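Side-chain contacts in ferric vibriobactin ABC transporter, periplasmic ferric vibriobactin-binding protein (Vibrio cholerae, PDB 3R5T), which binds ferric vibriobactin in the periplasm, probably handing the iron-siderophore complex to an ABC transporter for uptake: residues A[53-56]-A[57-61]; A[251-254]-A[255-259]. All coordinates share one frame; numbering follows the deposited sequence. Where two conformers were deposited one is given.

Both contacts are short-range turns next to a helix, but they sit in different parts of the binding protein, with centres about 33 Å apart and nearest atoms about 22 Å apart. Contact 1 leads from strand 44-49 into helix 60-65 and carries a residue of the vibriobactin pocket; its chemistry is aromatic, with three buried rings and an arginine-glutamate pair toward the surface. Contact 2 is the one-turn helix 253-256 running into strand 260-264, about 26 Å from the centre of the chain, against about 13 Å for contact 1. Main-chain bonds dominate there, and only L252, S254 and I255 are buried. The five-stranded sheets they adjoin also differ: parallel for contact 1, mixed for contact 2.

Contact 1: A[53-56]-A[57-61]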
# COMPACT_ATOMS: atom_id res chain seq x y z
N SER A 53 -17.41 -0.36 0.93
CA SER A 53 -17.80 1.04 1.01
C SER A 53 -17.08 1.85 2.08
O SER A 53 -17.65 2.77 2.65
CB SER A 53 -19.32 1.16 1.17
OG SER A 53 -19.95 0.60 0.03
N THR A 54 -15.80 1.54 2.32
CA THR A 54 -15.04 2.28 3.30
C THR A 54 -13.79 2.92 2.69
O THR A 54 -13.29 2.46 1.66
CB THR A 54 -14.58 1.38 4.47
OG1 THR A 54 -13.75 0.33 3.97
CG2 THR A 54 -15.81 0.79 5.18
N PHE A 55 -13.34 3.99 3.33
CA PHE A 55 -12.01 4.54 3.13
C PHE A 55 -11.04 3.83 4.08
O PHE A 55 -11.42 3.42 5.18
CB PHE A 55 -11.99 6.03 3.47
CG PHE A 55 -12.58 6.94 2.41
CD1 PHE A 55 -12.73 6.53 1.09
CD2 PHE A 55 -12.92 8.24 2.74
CE1 PHE A 55 -13.24 7.42 0.14
CE2 PHE A 55 -13.42 9.13 1.80
CZ PHE A 55 -13.58 8.71 0.50
N PHE A 56 -9.77 3.71 3.70
CA PHE A 56 -8.80 3.10 4.62
C PHE A 56 -8.64 3.95 5.87
O PHE A 56 -8.53 5.18 5.78
CB PHE A 56 -7.43 2.87 3.96
CG PHE A 56 -7.43 1.79 2.91
CD1 PHE A 56 -8.01 0.55 3.16
CD2 PHE A 56 -6.84 2.01 1.68
CE1 PHE A 56 -8.00 -0.44 2.18
CE2 PHE A 56 -6.81 1.02 0.70
CZ PHE A 56 -7.41 -0.20 0.95
N GLU A 57 -8.63 3.30 7.03
CA GLU A 57 -8.70 4.02 8.30
C GLU A 57 -7.50 4.91 8.59
O GLU A 57 -7.62 5.91 9.30
CB GLU A 57 -8.90 3.03 9.46
CG GLU A 57 -9.23 3.69 10.78
CD GLU A 57 -10.56 4.45 10.79
OE1 GLU A 57 -11.39 4.30 9.86
OE2 GLU A 57 -10.76 5.22 11.74
N GLN A 58 -6.34 4.56 8.04
CA GLN A 58 -5.16 5.39 8.28
C GLN A 58 -5.32 6.84 7.77
O GLN A 58 -4.63 7.74 8.26
CB GLN A 58 -3.90 4.77 7.69
CG GLN A 58 -3.92 4.59 6.17
CD GLN A 58 -4.42 3.23 5.73
OE1 GLN A 58 -5.15 2.55 6.47
NE2 GLN A 58 -4.03 2.82 4.52
N TRP A 59 -6.19 7.04 6.77
CA TRP A 59 -6.38 8.38 6.19
C TRP A 59 -7.83 8.86 6.11
O TRP A 59 -8.09 9.97 5.65
CB TRP A 59 -5.67 8.56 4.82
CG TRP A 59 -5.96 7.52 3.78
CD1 TRP A 59 -5.14 6.51 3.39
CD2 TRP A 59 -7.15 7.41 2.98
NE1 TRP A 59 -5.74 5.76 2.41
CE2 TRP A 59 -6.97 6.29 2.13
CE3 TRP A 59 -8.34 8.15 2.89
CZ2 TRP A 59 -7.93 5.90 1.21
CZ3 TRP A 59 -9.28 7.75 1.97
CH2 TRP A 59 -9.08 6.64 1.14
N ARG A 60 -8.76 8.04 6.60
CA ARG A 60 -10.18 8.40 6.53
C ARG A 60 -10.48 9.79 7.09
O ARG A 60 -11.15 10.60 6.45
CB ARG A 60 -11.05 7.36 7.25
CG ARG A 60 -12.56 7.64 7.17
CD ARG A 60 -13.36 6.66 8.01
NE ARG A 60 -12.90 6.61 9.39
CZ ARG A 60 -13.27 7.45 10.34
NH1 ARG A 60 -14.13 8.43 10.09
NH2 ARG A 60 -12.78 7.31 11.57
N LYS A 61 -10.00 10.06 8.30
CA LYS A 61 -10.32 11.33 8.94
C LYS A 61 -9.74 12.52 8.17
O LYS A 61 -10.39 13.57 8.08
CB LYS A 61 -9.84 11.35 10.39
CG LYS A 61 -10.55 10.33 11.27
CD LYS A 61 -10.18 10.49 12.74
CE LYS A 61 -8.71 10.19 12.98
NZ LYS A 61 -8.34 8.78 12.64
O HOH W 1 -12.33 2.89 7.78
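F55 and W59 meet where the type I beta turn 56-59 brings the chain into helix 60-65, with W59 at the N-cap position, in a member of the bacterial solute-binding protein 8 family. The aromatic contact comes first. CZ3 of W59 lies over one face of the F55 ring, toward its rim, and comes within 3.4 Å of F55 CG; the two six-membered rings are inclined at 44°, an oblique pair. F56 turns a different part of itself to the same indole: its CB lies 3.7 Å from W59 NE1, which sits at the edge of the F56 ring, in its plane. Chi1 of W59 is 52°, which sets CG between the backbone N and C and folds the indole back over the turn. Beyond it, W59 packs on V31, T34 and L38 of helix 31-39.

The F56 ring reaches on into the pocket and touches the bound vibriobactin. The Q58 side chain runs beside that of F56, pointing the same way, its amide plane only 7° from the ring; Q58 OE1 lies 3.4 Å from F56 CB, while NE2 is hydrogen-bonded to D271.

Among the polar contacts, F56 O closes the turn by accepting from W59 N at 3.1 Å, the donor standing above the carbonyl plane, and more weakly from R60 N. F56 N, beneath a face of the indole, is buried without a partner. One water donates to both F55 O and E57 OE1, tying the carboxylate to the turn.

R60 grips that carboxylate side-on, and its NH1 pairs with E64, so all three guanidinium nitrogens have an acidic partner. Both E57 oxygens are met on their syn sides: R60 NE lies 2.8 Å from E57 OE1, and R60 NH2 lies 2.9 Å from E57 OE2.

Contact 2: A[251-254]-A[255-259]; sequences NLPS and IQRKQ
The one-turn helix 253-256, with L252 at its N-cap position, ends in a Schellman motif before strand 260-264. Q256 N donates to L252 O at 2.8 Å, almost straight, and the aliphatic part of the Q256 side chain passes beside the same oxygen, its CG at 3.3 Å. Q256 CD comes to 3.3 Å from the main-chain N251 O, while the planes of the two side-chain amides stand 67° apart without a hydrogen bond.

P253 O is gripped twice by R257. The backbone N of R257 and its NH1 reach this oxygen from opposite faces of the carbonyl plane, NH1 at 3.1 Å from P253 O. With chi1 at -58° and the chain extended to NE, the R257 side chain runs back along the turn, keeping the oxygen in the guanidinium plane.

On the buried side, L252 CB, in the conformer modelled, lies 4.2 Å from I255 CB, and I255 rests on F243 of helix 237-244. S254 OG is hydrogen-bonded to T230 OG1 of strand 229-233.

At the exit, Q259 N donates to S254 O at 2.7 Å and K258 N to I255 O at 3.0 Å; with positive phi at K258, this is the pattern of a Schellman C-cap.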
# COMPACT_ATOMS: atom_id res chain seq x y z
N ASN A 251 5.75 -25.66 13.83
CA ASN A 251 7.20 -25.81 13.69
C ASN A 251 7.88 -24.69 12.88
O ASN A 251 9.07 -24.75 12.59
CB ASN A 251 7.54 -27.19 13.14
CG ASN A 251 7.27 -28.29 14.15
OD1 ASN A 251 7.58 -28.14 15.33
ND2 ASN A 251 6.68 -29.39 13.69
N LEU A 252 7.12 -23.65 12.53
CA LEU A 252 7.71 -22.51 11.84
C LEU A 252 8.77 -21.86 12.71
O LEU A 252 8.58 -21.70 13.92
CB LEU A 252 6.66 -21.46 11.48
CG LEU A 252 5.88 -21.65 10.18
CD1 LEU A 252 4.94 -20.47 9.95
CD2 LEU A 252 6.82 -21.83 9.01
N PRO A 253 9.90 -21.49 12.11
CA PRO A 253 10.93 -20.85 12.93
C PRO A 253 10.43 -19.62 13.69
O PRO A 253 10.79 -19.43 14.85
CB PRO A 253 12.01 -20.46 11.90
CG PRO A 253 11.82 -21.44 10.78
CD PRO A 253 10.34 -21.72 10.72
N SER A 254 9.59 -18.81 13.05
CA SER A 254 9.08 -17.61 13.70
C SER A 254 8.14 -17.93 14.87
O SER A 254 8.13 -17.21 15.88
CB SER A 254 8.41 -16.69 12.68
OG SER A 254 7.36 -17.37 12.01
N ILE A 255 7.36 -18.99 14.74
CA ILE A 255 6.51 -19.47 15.84
C ILE A 255 7.33 -20.13 16.95
O ILE A 255 7.10 -19.88 18.13
CB ILE A 255 5.39 -20.41 15.32
CG1 ILE A 255 4.37 -19.59 14.53
CG2 ILE A 255 4.71 -21.10 16.48
CD1 ILE A 255 3.29 -20.44 13.87
N GLN A 256 8.31 -20.95 16.59
CA GLN A 256 9.20 -21.54 17.58
C GLN A 256 9.88 -20.46 18.43
O GLN A 256 10.00 -20.60 19.64
CB GLN A 256 10.23 -22.44 16.91
CG GLN A 256 9.63 -23.70 16.31
CD GLN A 256 10.64 -24.53 15.54
OE1 GLN A 256 11.50 -23.99 14.85
NE2 GLN A 256 10.53 -25.85 15.66
N ARG A 257 10.30 -19.38 17.78
CA ARG A 257 10.97 -18.29 18.49
C ARG A 257 10.00 -17.25 19.05
O ARG A 257 10.42 -16.26 19.65
CB ARG A 257 11.99 -17.61 17.58
CG ARG A 257 13.06 -18.54 17.03
CD ARG A 257 13.85 -17.86 15.92
NE ARG A 257 15.02 -18.63 15.52
CZ ARG A 257 14.96 -19.74 14.78
NH1 ARG A 257 13.79 -20.21 14.38
NH2 ARG A 257 16.07 -20.38 14.46
N LYS A 258 8.71 -17.48 18.84
CA LYS A 258 7.69 -16.53 19.28
C LYS A 258 8.05 -15.14 18.77
O LYS A 258 8.12 -14.17 19.54
CB LYS A 258 7.51 -16.56 20.79
CG LYS A 258 6.74 -17.78 21.29
CD LYS A 258 6.42 -17.67 22.78
CE LYS A 258 5.68 -18.89 23.27
NZ LYS A 258 6.47 -20.13 23.04
N GLN A 259 8.31 -15.05 17.48
CA GLN A 259 8.55 -13.77 16.84
C GLN A 259 7.56 -13.59 15.71
O GLN A 259 7.92 -13.42 14.55
CB GLN A 259 10.01 -13.66 16.38
CG GLN A 259 10.96 -13.45 17.57
CD GLN A 259 12.44 -13.66 17.26
OE1 GLN A 259 13.28 -13.51 18.15
NE2 GLN A 259 12.76 -14.03 16.03